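Local coordinates for protein putative isochorismatase (Streptomyces avermitilis, PDB 3KL2) that is of unproven function but is probably a hydrolase of the isochorismatase-like cysteine hydrolase family, at residues 59-64 and 117-122; 63-68 and 73-78. All coordinates share one frame; numbering follows the deposited sequence.

Contact 1: residues 59-64 and 117-122; sequences ANTVAV and DELAPV
Leu119 meets the helix with a different methyl for each of two neighbouring residues: CD1 goes to Thr61 and CD2 to Val62. CD1 lies 4.1 Å from CG2 of Thr61, the two side chains crossing at about a right angle. CD2 approaches CG2 of Val62 at the same 4.1 Å, here with the side chains slanting across one another, and CG of Leu119 comes just as near to that methyl. CB of Leu119 points toward the helix, and chi1 of -74°, with CG anti to the carbonyl carbon, carries the fork on to it.

Thr61 divides its two branches between two kinds of neighbour. With CG2 anti to the backbone N, the methyl is given to the leucine, while OG1 turns back to hydrogen-bond Met57 O, one helical turn earlier, and also bonds Tyr33 OH. Val62 uses CG2. This methyl also rests 4.1 Å from the carbonyl O of Glu118, and CB of Glu118 is a little farther off at 4.5 Å from it. Beyond CB the glutamate leads away from the helix, so its carboxylate takes no part.

The segment 117-122, a short 3-10 piece running into loop ahead of strand 126-127, is thus laid against helix 57-71 chiefly through the buried Leu119, which also touches Leu58 and Val65 of that helix. The interface is small, 149 Å² in all, and its contacts are between aliphatic carbons, apart from one methyl against a carbonyl O. Such chemistry is consistent with shape and partial exclusion of water, rather than directed polar bonds, governing how these two segments fit.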
loop_
_atom_site.group_PDB
_atom_site.type_symbol
_atom_site.label_atom_id
_atom_site.label_comp_id
_atom_site.label_asym_id
_atom_site.label_seq_id
_atom_site.Cartn_x
_atom_site.Cartn_y
_atom_site.Cartn_z
ATOM N N ALA A 59 21.517 11.661 -22.802
ATOM C CA ALA A 59 21.027 12.218 -24.056
ATOM C C ALA A 59 19.784 11.486 -24.527
ATOM O O ALA A 59 18.876 12.082 -25.118
ATOM C CB ALA A 59 22.131 12.203 -25.157
ATOM N N ASN A 60 19.727 10.189 -24.283
ATOM C CA ASN A 60 18.593 9.409 -24.786
ATOM C C ASN A 60 17.308 9.794 -24.023
ATOM O O ASN A 60 16.221 9.831 -24.580
ATOM C CB ASN A 60 18.851 7.901 -24.621
ATOM C CG ASN A 60 19.905 7.356 -25.556
ATOM O OD1 ASN A 60 19.980 7.721 -26.730
ATOM N ND2 ASN A 60 20.706 6.429 -25.039
ATOM N N THR A 61 17.452 10.057 -22.739
ATOM C CA THR A 61 16.307 10.451 -21.927
ATOM C C THR A 61 15.782 11.793 -22.422
ATOM O O THR A 61 14.567 11.966 -22.588
ATOM C CB THR A 61 16.661 10.537 -20.431
ATOM O OG1 THR A 61 17.269 9.309 -20.017
ATOM C CG2 THR A 61 15.401 10.772 -19.593
ATOM N N VAL A 62 16.713 12.715 -22.706
ATOM C CA VAL A 62 16.357 14.054 -23.203
ATOM C C VAL A 62 15.524 13.922 -24.457
ATOM O O VAL A 62 14.465 14.493 -24.540
ATOM C CB VAL A 62 17.580 14.945 -23.423
ATOM C CG1 VAL A 62 17.181 16.276 -24.094
ATOM C CG2 VAL A 62 18.261 15.202 -22.097
ATOM N N ALA A 63 15.982 13.120 -25.408
ATOM C CA ALA A 63 15.239 12.917 -26.634
ATOM C C ALA A 63 13.849 12.289 -26.391
ATOM O O ALA A 63 12.926 12.486 -27.194
ATOM C CB ALA A 63 16.043 12.068 -27.598
ATOM N N VAL A 64 13.681 11.534 -25.310
ATOM C CA VAL A 64 12.398 10.892 -25.070
ATOM C C VAL A 64 11.469 11.887 -24.381
ATOM O O VAL A 64 10.253 11.907 -24.622
ATOM C CB VAL A 64 12.507 9.603 -24.223
ATOM C CG1 VAL A 64 11.115 9.097 -23.873
ATOM C CG2 VAL A 64 13.286 8.504 -24.951
ATOM N N ASP A 117 20.405 19.872 -14.909
ATOM C CA ASP A 117 19.934 21.026 -15.679
ATOM C C ASP A 117 19.297 20.612 -17.005
ATOM O O ASP A 117 18.252 21.122 -17.403
ATOM C CB ASP A 117 21.071 22.019 -15.934
ATOM C CG ASP A 117 21.621 22.617 -14.656
ATOM O OD1 ASP A 117 20.844 22.778 -13.674
ATOM O OD2 ASP A 117 22.845 22.914 -14.631
ATOM N N GLU A 118 19.929 19.651 -17.656
ATOM C CA GLU A 118 19.481 19.116 -18.941
ATOM C C GLU A 118 18.022 18.608 -18.875
ATOM O O GLU A 118 17.339 18.524 -19.885
ATOM C CB GLU A 118 20.414 17.955 -19.332
ATOM C CG GLU A 118 21.825 18.361 -19.852
ATOM C CD GLU A 118 22.654 19.263 -18.878
ATOM O OE1 GLU A 118 22.560 19.107 -17.623
ATOM O OE2 GLU A 118 23.411 20.137 -19.390
ATOM N N LEU A 119 17.568 18.241 -17.679
ATOM C CA LEU A 119 16.230 17.722 -17.476
ATOM C C LEU A 119 15.498 18.525 -16.404
ATOM O O LEU A 119 14.671 17.993 -15.696
ATOM C CB LEU A 119 16.321 16.226 -17.085
ATOM C CG LEU A 119 16.690 15.342 -18.286
ATOM C CD1 LEU A 119 17.335 13.991 -17.894
ATOM C CD2 LEU A 119 15.445 15.134 -19.137
ATOM N N ALA A 120 15.810 19.808 -16.274
ATOM C CA ALA A 120 15.136 20.630 -15.283
ATOM C C ALA A 120 13.629 20.625 -15.586
ATOM O O ALA A 120 13.224 20.786 -16.754
ATOM C CB ALA A 120 15.681 22.044 -15.267
ATOM N N PRO A 121 12.802 20.435 -14.545
ATOM C CA PRO A 121 11.340 20.481 -14.688
ATOM C C PRO A 121 10.870 21.808 -15.277
ATOM O O PRO A 121 11.263 22.865 -14.784
ATOM C CB PRO A 121 10.833 20.336 -13.251
ATOM C CG PRO A 121 11.973 19.805 -12.492
ATOM C CD PRO A 121 13.208 20.286 -13.142
ATOM N N VAL A 122 10.089 21.759 -16.352
ATOM C CA VAL A 122 9.548 22.984 -16.929
ATOM C C VAL A 122 8.051 22.940 -16.868
ATOM O O VAL A 122 7.468 21.861 -16.680
ATOM C CB VAL A 122 10.020 23.227 -18.371
ATOM C CG1 VAL A 122 11.526 23.324 -18.383
ATOM C CG2 VAL A 122 9.529 22.131 -19.348
#

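Contact 2: residues 63-68 and 73-78; sequences AVVDAA and VPIMHA
Ile75 raises its side chain from the first residue of strand 75-78 toward the flank of helix 57-71, where Val65 and Ala68 stand one turn apart. Its two branches separate over this surface. CG2, anti to the backbone N, faces the valine and lies 4.5 Å from CG2 of Val65, a loose approach. CG1 takes the other direction (chi1 -51°) and carries CD1 to the small side chain of Ala68, where the modelled spacing is too short to be trusted and the exact position of CD1 is doubtful. The broader fit does not depend on that atom: CB of Ile75 and CB of Ala68 each point toward the opposing segment, setting a bulky strand residue against the low point that an alanine makes in the helix surface.

Helix and strand are consecutive elements of the parallel, Rossmann-like alpha/beta sandwich of the isochorismatase family: the chain leaves helix 57-71, turns and enters the central sheet beside strand 26-31. Ile28 of that strand touches both Ala68 and Ile75, adding to the packing from the neighbouring strand.

At the turn the two segments draw closest. Val73 N donates to Ala68 O over 3.0 Å, nearly straight at 173°, although the N-H arrives from above the carbonyl plane. Val73 sets its CB 4.2 Å from CB of Ala68, with CG2 4.1 Å from Ala68 O, and its side chain also packs on Leu218 of helix 211-218.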
loop_
_atom_site.group_PDB
_atom_site.type_symbol
_atom_site.label_atom_id
_atom_site.label_comp_id
_atom_site.label_asym_id
_atom_site.label_seq_id
_atom_site.Cartn_x
_atom_site.Cartn_y
_atom_site.Cartn_z
ATOM N N ALA A 63 15.982 13.120 -25.408
ATOM C CA ALA A 63 15.239 12.917 -26.634
ATOM C C ALA A 63 13.849 12.289 -26.391
ATOM O O ALA A 63 12.926 12.486 -27.194
ATOM C CB ALA A 63 16.043 12.068 -27.598
ATOM N N VAL A 64 13.681 11.534 -25.310
ATOM C CA VAL A 64 12.398 10.892 -25.070
ATOM C C VAL A 64 11.469 11.887 -24.381
ATOM O O VAL A 64 10.253 11.907 -24.622
ATOM C CB VAL A 64 12.507 9.603 -24.223
ATOM C CG1 VAL A 64 11.115 9.097 -23.873
ATOM C CG2 VAL A 64 13.286 8.504 -24.951
ATOM N N VAL A 65 12.052 12.720 -23.526
ATOM C CA VAL A 65 11.291 13.763 -22.871
ATOM C C VAL A 65 10.767 14.743 -23.925
ATOM O O VAL A 65 9.549 14.975 -24.033
ATOM C CB VAL A 65 12.151 14.473 -21.808
ATOM C CG1 VAL A 65 11.566 15.819 -21.459
ATOM C CG2 VAL A 65 12.302 13.584 -20.559
ATOM N N ASP A 66 11.681 15.305 -24.714
ATOM C CA ASP A 66 11.304 16.203 -25.828
ATOM C C ASP A 66 10.121 15.643 -26.629
ATOM O O ASP A 66 9.112 16.332 -26.807
ATOM C CB ASP A 66 12.489 16.476 -26.757
ATOM C CG ASP A 66 13.544 17.400 -26.136
ATOM O OD1 ASP A 66 13.337 17.926 -25.016
ATOM O OD2 ASP A 66 14.602 17.604 -26.792
ATOM N N ALA A 67 10.214 14.395 -27.076
ATOM C CA ALA A 67 9.115 13.803 -27.841
ATOM C C ALA A 67 7.840 13.686 -27.003
ATOM O O ALA A 67 6.735 13.826 -27.519
ATOM C CB ALA A 67 9.498 12.468 -28.408
ATOM N N ALA A 68 8.003 13.434 -25.719
ATOM C CA ALA A 68 6.875 13.280 -24.801
ATOM C C ALA A 68 6.094 14.589 -24.734
ATOM O O ALA A 68 4.893 14.597 -24.986
ATOM C CB ALA A 68 7.354 12.859 -23.430
ATOM N N VAL A 73 2.464 14.291 -23.217
ATOM C CA VAL A 73 2.552 13.252 -22.213
ATOM C C VAL A 73 3.168 13.774 -20.885
ATOM O O VAL A 73 4.276 14.324 -20.850
ATOM C CB VAL A 73 3.295 12.007 -22.760
ATOM C CG1 VAL A 73 3.506 10.962 -21.648
ATOM C CG2 VAL A 73 2.489 11.400 -23.909
ATOM N N PRO A 74 2.431 13.616 -19.787
ATOM C CA PRO A 74 2.957 14.085 -18.518
ATOM C C PRO A 74 4.344 13.507 -18.248
ATOM O O PRO A 74 4.566 12.305 -18.409
ATOM C CB PRO A 74 1.954 13.560 -17.510
ATOM C CG PRO A 74 0.687 13.422 -18.283
ATOM C CD PRO A 74 1.077 13.054 -19.659
ATOM N N ILE A 75 5.277 14.396 -17.922
ATOM C CA ILE A 75 6.596 14.035 -17.484
ATOM C C ILE A 75 6.548 14.151 -15.967
ATOM O O ILE A 75 6.177 15.183 -15.466
ATOM C CB ILE A 75 7.623 15.027 -18.040
ATOM C CG1 ILE A 75 7.468 15.202 -19.576
ATOM C CG2 ILE A 75 9.004 14.620 -17.686
ATOM C CD1 ILE A 75 7.483 13.914 -20.430
ATOM N N MET A 76 6.912 13.096 -15.242
ATOM C CA MET A 76 6.916 13.089 -13.773
ATOM C C MET A 76 8.324 12.800 -13.222
ATOM O O MET A 76 8.867 11.754 -13.517
ATOM C CB MET A 76 6.002 11.985 -13.305
ATOM C CG MET A 76 4.547 12.193 -13.702
ATOM S SD MET A 76 3.466 11.044 -12.896
ATOM C CE MET A 76 1.990 11.555 -13.727
ATOM N N HIS A 77 8.899 13.701 -12.414
ATOM C CA HIS A 77 10.253 13.525 -11.875
ATOM C C HIS A 77 10.191 12.972 -10.475
ATOM O O HIS A 77 9.414 13.438 -9.649
ATOM C CB HIS A 77 10.996 14.878 -11.789
ATOM C CG HIS A 77 11.209 15.571 -13.105
ATOM N ND1 HIS A 77 12.268 15.279 -13.940
ATOM C CD2 HIS A 77 10.540 16.597 -13.689
ATOM C CE1 HIS A 77 12.227 16.084 -14.990
ATOM N NE2 HIS A 77 11.189 16.892 -14.864
ATOM N N ALA A 78 11.075 12.028 -10.174
ATOM C CA ALA A 78 11.049 11.341 -8.895
ATOM C C ALA A 78 12.428 11.402 -8.299
ATOM O O ALA A 78 13.182 10.454 -8.385
ATOM C CB ALA A 78 10.568 9.910 -9.056
#

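Overall arrangement
Both contacts draw on helix 57-71, with centres about 8 Å apart; their ranges overlap at Ala63 and Val64, though neither residue makes a cross-segment contact. Contact 1 sets the helix against the loop leading to strand 126-127; contact 2 sets its next turns against strand 75-78, to which strand 126-127 is the sheet neighbour. The two meet directly. CD2 of Leu119 packs 3.8 Å from CG2 of Val65, joining their apolar surfaces. Nearby, CE1 of His77 comes to 3.2 Å from O of Leu119, and NE2 of His77 to 3.6 Å from CA of Pro121. His77 NE2 hydrogen-bonds Asp125 OD2, which also accepts from Val122 N, so one carboxylate oxygen links strand 75-78 and segment 117-122.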